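Local structure of autoinducer 2-binding protein LsrB (Clostridium saccharobutylicum DSM 13864, 6DSP) at residues D192-N197 with L211-D216. The protein binds the quorum-sensing signal autoinducer-2 in its tetrahydroxytetrahydrofuran form, as a receptor of the bacterial solute-binding protein family. Residues are numbered along the deposited sequence; the frame is centred on the assembly and turned at random.
Sequences DNYYSN and LSAHSD
Y194, at the end of its strand, and H214, just past the end of helix 200-213, are joined by a single hydrogen bond between the phenol OH of Y194 and NE2 of H214, 2.9 Å apart. At the root of the tyrosine, CB points from the strand toward 211-216, and CG stands beside the backbone N, opposite the carbonyl carbon (chi1 -78°), which lays the ring along the helix that follows. Along the ring, CE1 lies 4.0 Å from H214 NE2, and CZ is about as near to that nitrogen. The OH at the tip also passes 3.3 Å from H214 CD2 and just reaches A213 CB at 4.2 Å, a marginal contact with the methyl of A213.

H214 comes from the opposite direction. Its NE2 lies near the plane of the phenol ring, and the phenol oxygen lies near the plane of the imidazole, so both polar groups are used at the ring edges. The rings do not stack: they meet at their edges, with planes at 76° and centroids 6.0 Å apart. Tyrosine suits its place because a long, flat side chain can lay its hydrocarbon part on the helix and still carry a hydroxyl to the far end. Histidine, the first residue to leave helical geometry after 211-213, offers a ring nitrogen that can pair with that hydroxyl.

The contact lies at the surface, inside the beta-alpha-beta crossover from edge strand 187-195 through helix 200-213 to strand 219-222, in the four-stranded parallel sheet of one lobe of the periplasmic-binding-protein fold. Y194 is backbone-bonded to W158 and Y160 of strand 155-160, which the crossover passes, while V206 and I210 of the helix pack against its side chain.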
ATOM      1  N   ASP A 192      -2.390  20.080   3.817  1.00 15.97           N
ATOM      2  CA  ASP A 192      -3.149  19.540   2.681  1.00 15.05           C
ATOM      3  C   ASP A 192      -2.529  18.251   2.148  1.00 14.07           C
ATOM      4  O   ASP A 192      -3.209  17.499   1.438  1.00 15.00           O
ATOM      5  CB  ASP A 192      -3.125  20.531   1.516  1.00 16.15           C
ATOM      6  CG  ASP A 192      -4.082  21.696   1.680  1.00 17.79           C
ATOM      7  OD1 ASP A 192      -4.893  21.713   2.630  1.00 19.60           O
ATOM      8  OD2 ASP A 192      -4.025  22.593   0.806  1.00 17.78           O
ATOM      9  N   ASN A 193      -1.275  17.970   2.491  1.00 13.49           N
ATOM     10  CA  ASN A 193      -0.462  16.896   1.942  1.00 12.73           C
ATOM     11  C   ASN A 193      -0.035  17.223   0.520  1.00 13.10           C
ATOM     12  O   ASN A 193      -0.685  18.010  -0.175  1.00 13.40           O
ATOM     13  CB  ASN A 193      -1.143  15.531   1.920  1.00 13.59           C
ATOM     14  CG  ASN A 193      -1.773  15.166   3.237  1.00 14.23           C
ATOM     15  OD1 ASN A 193      -1.146  15.255   4.298  1.00 15.51           O
ATOM     16  ND2 ASN A 193      -3.011  14.689   3.176  1.00 15.34           N
ATOM     17  N   TYR A 194       1.059  16.625   0.101  1.00 12.74           N
ATOM     18  CA  TYR A 194       1.488  16.688  -1.286  1.00 11.89           C
ATOM     19  C   TYR A 194       1.155  15.379  -1.989  1.00 12.11           C
ATOM     20  O   TYR A 194       1.362  14.292  -1.441  1.00 12.60           O
ATOM     21  CB  TYR A 194       2.986  16.970  -1.368  1.00 12.21           C
ATOM     22  CG  TYR A 194       3.352  18.415  -1.119  1.00 12.76           C
ATOM     23  CD1 TYR A 194       3.653  18.883   0.174  1.00 13.09           C
ATOM     24  CD2 TYR A 194       3.429  19.310  -2.178  1.00 13.64           C
ATOM     25  CE1 TYR A 194       4.025  20.193   0.388  1.00 13.49           C
ATOM     26  CE2 TYR A 194       3.808  20.635  -1.972  1.00 13.95           C
ATOM     27  CZ  TYR A 194       4.093  21.064  -0.688  1.00 13.94           C
ATOM     28  OH  TYR A 194       4.466  22.362  -0.476  1.00 15.59           O
ATOM     29  N   TYR A 195       0.693  15.498  -3.230  1.00 11.83           N
ATOM     30  CA  TYR A 195       0.231  14.347  -4.002  1.00 12.10           C
ATOM     31  C   TYR A 195       0.960  14.273  -5.338  1.00 12.00           C
ATOM     32  O   TYR A 195       1.067  15.274  -6.056  1.00 13.27           O
ATOM     33  CB  TYR A 195      -1.281  14.436  -4.274  1.00 11.76           C
ATOM     34  CG  TYR A 195      -2.083  14.439  -2.998  1.00 12.09           C
ATOM     35  CD1 TYR A 195      -2.005  13.359  -2.100  1.00 12.52           C
ATOM     36  CD2 TYR A 195      -2.965  15.490  -2.711  1.00 12.71           C
ATOM     37  CE1 TYR A 195      -2.751  13.367  -0.898  1.00 13.16           C
ATOM     38  CE2 TYR A 195      -3.703  15.509  -1.528  1.00 13.54           C
ATOM     39  CZ  TYR A 195      -3.606  14.445  -0.636  1.00 13.51           C
ATOM     40  OH  TYR A 195      -4.351  14.444   0.523  1.00 15.12           O
ATOM     41  N   SER A 196       1.442  13.071  -5.684  1.00 11.60           N
ATOM     42  CA  SER A 196       2.144  12.872  -6.956  1.00 11.76           C
ATOM     43  C   SER A 196       1.517  11.804  -7.845  1.00 11.49           C
ATOM     44  O   SER A 196       2.069  11.507  -8.920  1.00 12.52           O
ATOM     45  CB  SER A 196       3.649  12.660  -6.774  1.00 12.33           C
ATOM     46  OG  SER A 196       3.914  11.672  -5.793  1.00 12.31           O
ATOM     47  N   ASN A 197       0.359  11.284  -7.477  1.00 11.37           N
ATOM     48  CA  ASN A 197      -0.500  10.569  -8.415  1.00 11.94           C
ATOM     49  C   ASN A 197       0.108   9.289  -8.953  1.00 11.80           C
ATOM     50  O   ASN A 197      -0.313   8.797 -10.014  1.00 12.68           O
ATOM     51  CB  ASN A 197      -0.986  11.496  -9.535  1.00 13.15           C
ATOM     52  CG  ASN A 197      -1.594  12.744  -8.965  1.00 14.94           C
ATOM     53  OD1 ASN A 197      -2.578  12.665  -8.271  1.00 16.55           O
ATOM     54  ND2 ASN A 197      -0.997  13.883  -9.234  1.00 15.50           N
ATOM     55  N   LEU A 211      10.908  20.433  -1.094  1.00 14.14           N
ATOM     56  CA  LEU A 211      12.184  20.886  -0.571  1.00 15.08           C
ATOM     57  C   LEU A 211      12.447  22.346  -0.904  1.00 15.91           C
ATOM     58  O   LEU A 211      13.161  23.027  -0.154  1.00 18.16           O
ATOM     59  CB  LEU A 211      13.286  19.978  -1.100  1.00 14.51           C
ATOM     60  CG  LEU A 211      13.275  18.540  -0.558  1.00 15.46           C
ATOM     61  CD1 LEU A 211      14.196  17.626  -1.371  1.00 16.05           C
ATOM     62  CD2 LEU A 211      13.674  18.553   0.928  1.00 16.12           C
ATOM     63  N   SER A 212      11.882  22.858  -1.998  1.00 15.98           N
ATOM     64  CA  SER A 212      12.044  24.269  -2.353  1.00 17.52           C
ATOM     65  C   SER A 212      11.154  25.173  -1.488  1.00 17.29           C
ATOM     66  O   SER A 212      11.577  26.260  -1.062  1.00 18.73           O
ATOM     67  CB  SER A 212      11.714  24.467  -3.838  1.00 21.37           C
ATOM     68  OG  SER A 212      12.580  23.704  -4.672  1.00 25.47           O
ATOM     69  N   ALA A 213       9.903  24.762  -1.256  1.00 16.47           N
ATOM     70  CA  ALA A 213       8.940  25.582  -0.536  1.00 16.68           C
ATOM     71  C   ALA A 213       9.080  25.450   0.973  1.00 16.74           C
ATOM     72  O   ALA A 213       8.604  26.326   1.699  1.00 17.31           O
ATOM     73  CB  ALA A 213       7.519  25.191  -0.956  1.00 17.03           C
ATOM     74  N   HIS A 214       9.718  24.378   1.441  1.00 16.23           N
ATOM     75  CA  HIS A 214       9.880  24.093   2.856  1.00 16.56           C
ATOM     76  C   HIS A 214      11.323  23.630   3.065  1.00 17.23           C
ATOM     77  O   HIS A 214      11.596  22.488   3.438  1.00 16.70           O
ATOM     78  CB  HIS A 214       8.885  23.028   3.318  1.00 17.25           C
ATOM     79  CG  HIS A 214       7.476  23.340   2.951  1.00 18.20           C
ATOM     80  ND1 HIS A 214       6.713  24.263   3.635  1.00 19.23           N
ATOM     81  CD2 HIS A 214       6.715  22.903   1.919  1.00 19.06           C
ATOM     82  CE1 HIS A 214       5.531  24.361   3.048  1.00 20.00           C
ATOM     83  NE2 HIS A 214       5.512  23.560   1.999  1.00 19.88           N
ATOM     84  N   SER A 215      12.275  24.520   2.758  1.00 18.15           N
ATOM     85  CA  SER A 215      13.669  24.083   2.680  1.00 19.40           C
ATOM     86  C   SER A 215      14.233  23.637   4.020  1.00 20.06           C
ATOM     87  O   SER A 215      15.207  22.871   4.037  1.00 20.75           O
ATOM     88  CB  SER A 215      14.553  25.166   2.056  1.00 20.98           C
ATOM     89  OG  SER A 215      14.638  26.284   2.924  1.00 22.36           O
ATOM     90  N   ASP A 216      13.646  24.085   5.131  1.00 19.75           N
ATOM     91  CA  ASP A 216      14.042  23.660   6.470  1.00 20.07           C
ATOM     92  C   ASP A 216      13.201  22.496   7.007  1.00 19.02           C
ATOM     93  O   ASP A 216      13.228  22.221   8.222  1.00 20.43           O
ATOM     94  CB  ASP A 216      13.994  24.833   7.447  1.00 22.33           C
ATOM     95  CG  ASP A 216      12.599  25.388   7.626  1.00 24.65           C
ATOM     96  OD1 ASP A 216      11.659  24.947   6.950  1.00 24.50           O
ATOM     97  OD2 ASP A 216      12.426  26.316   8.415  1.00 26.58           O
TER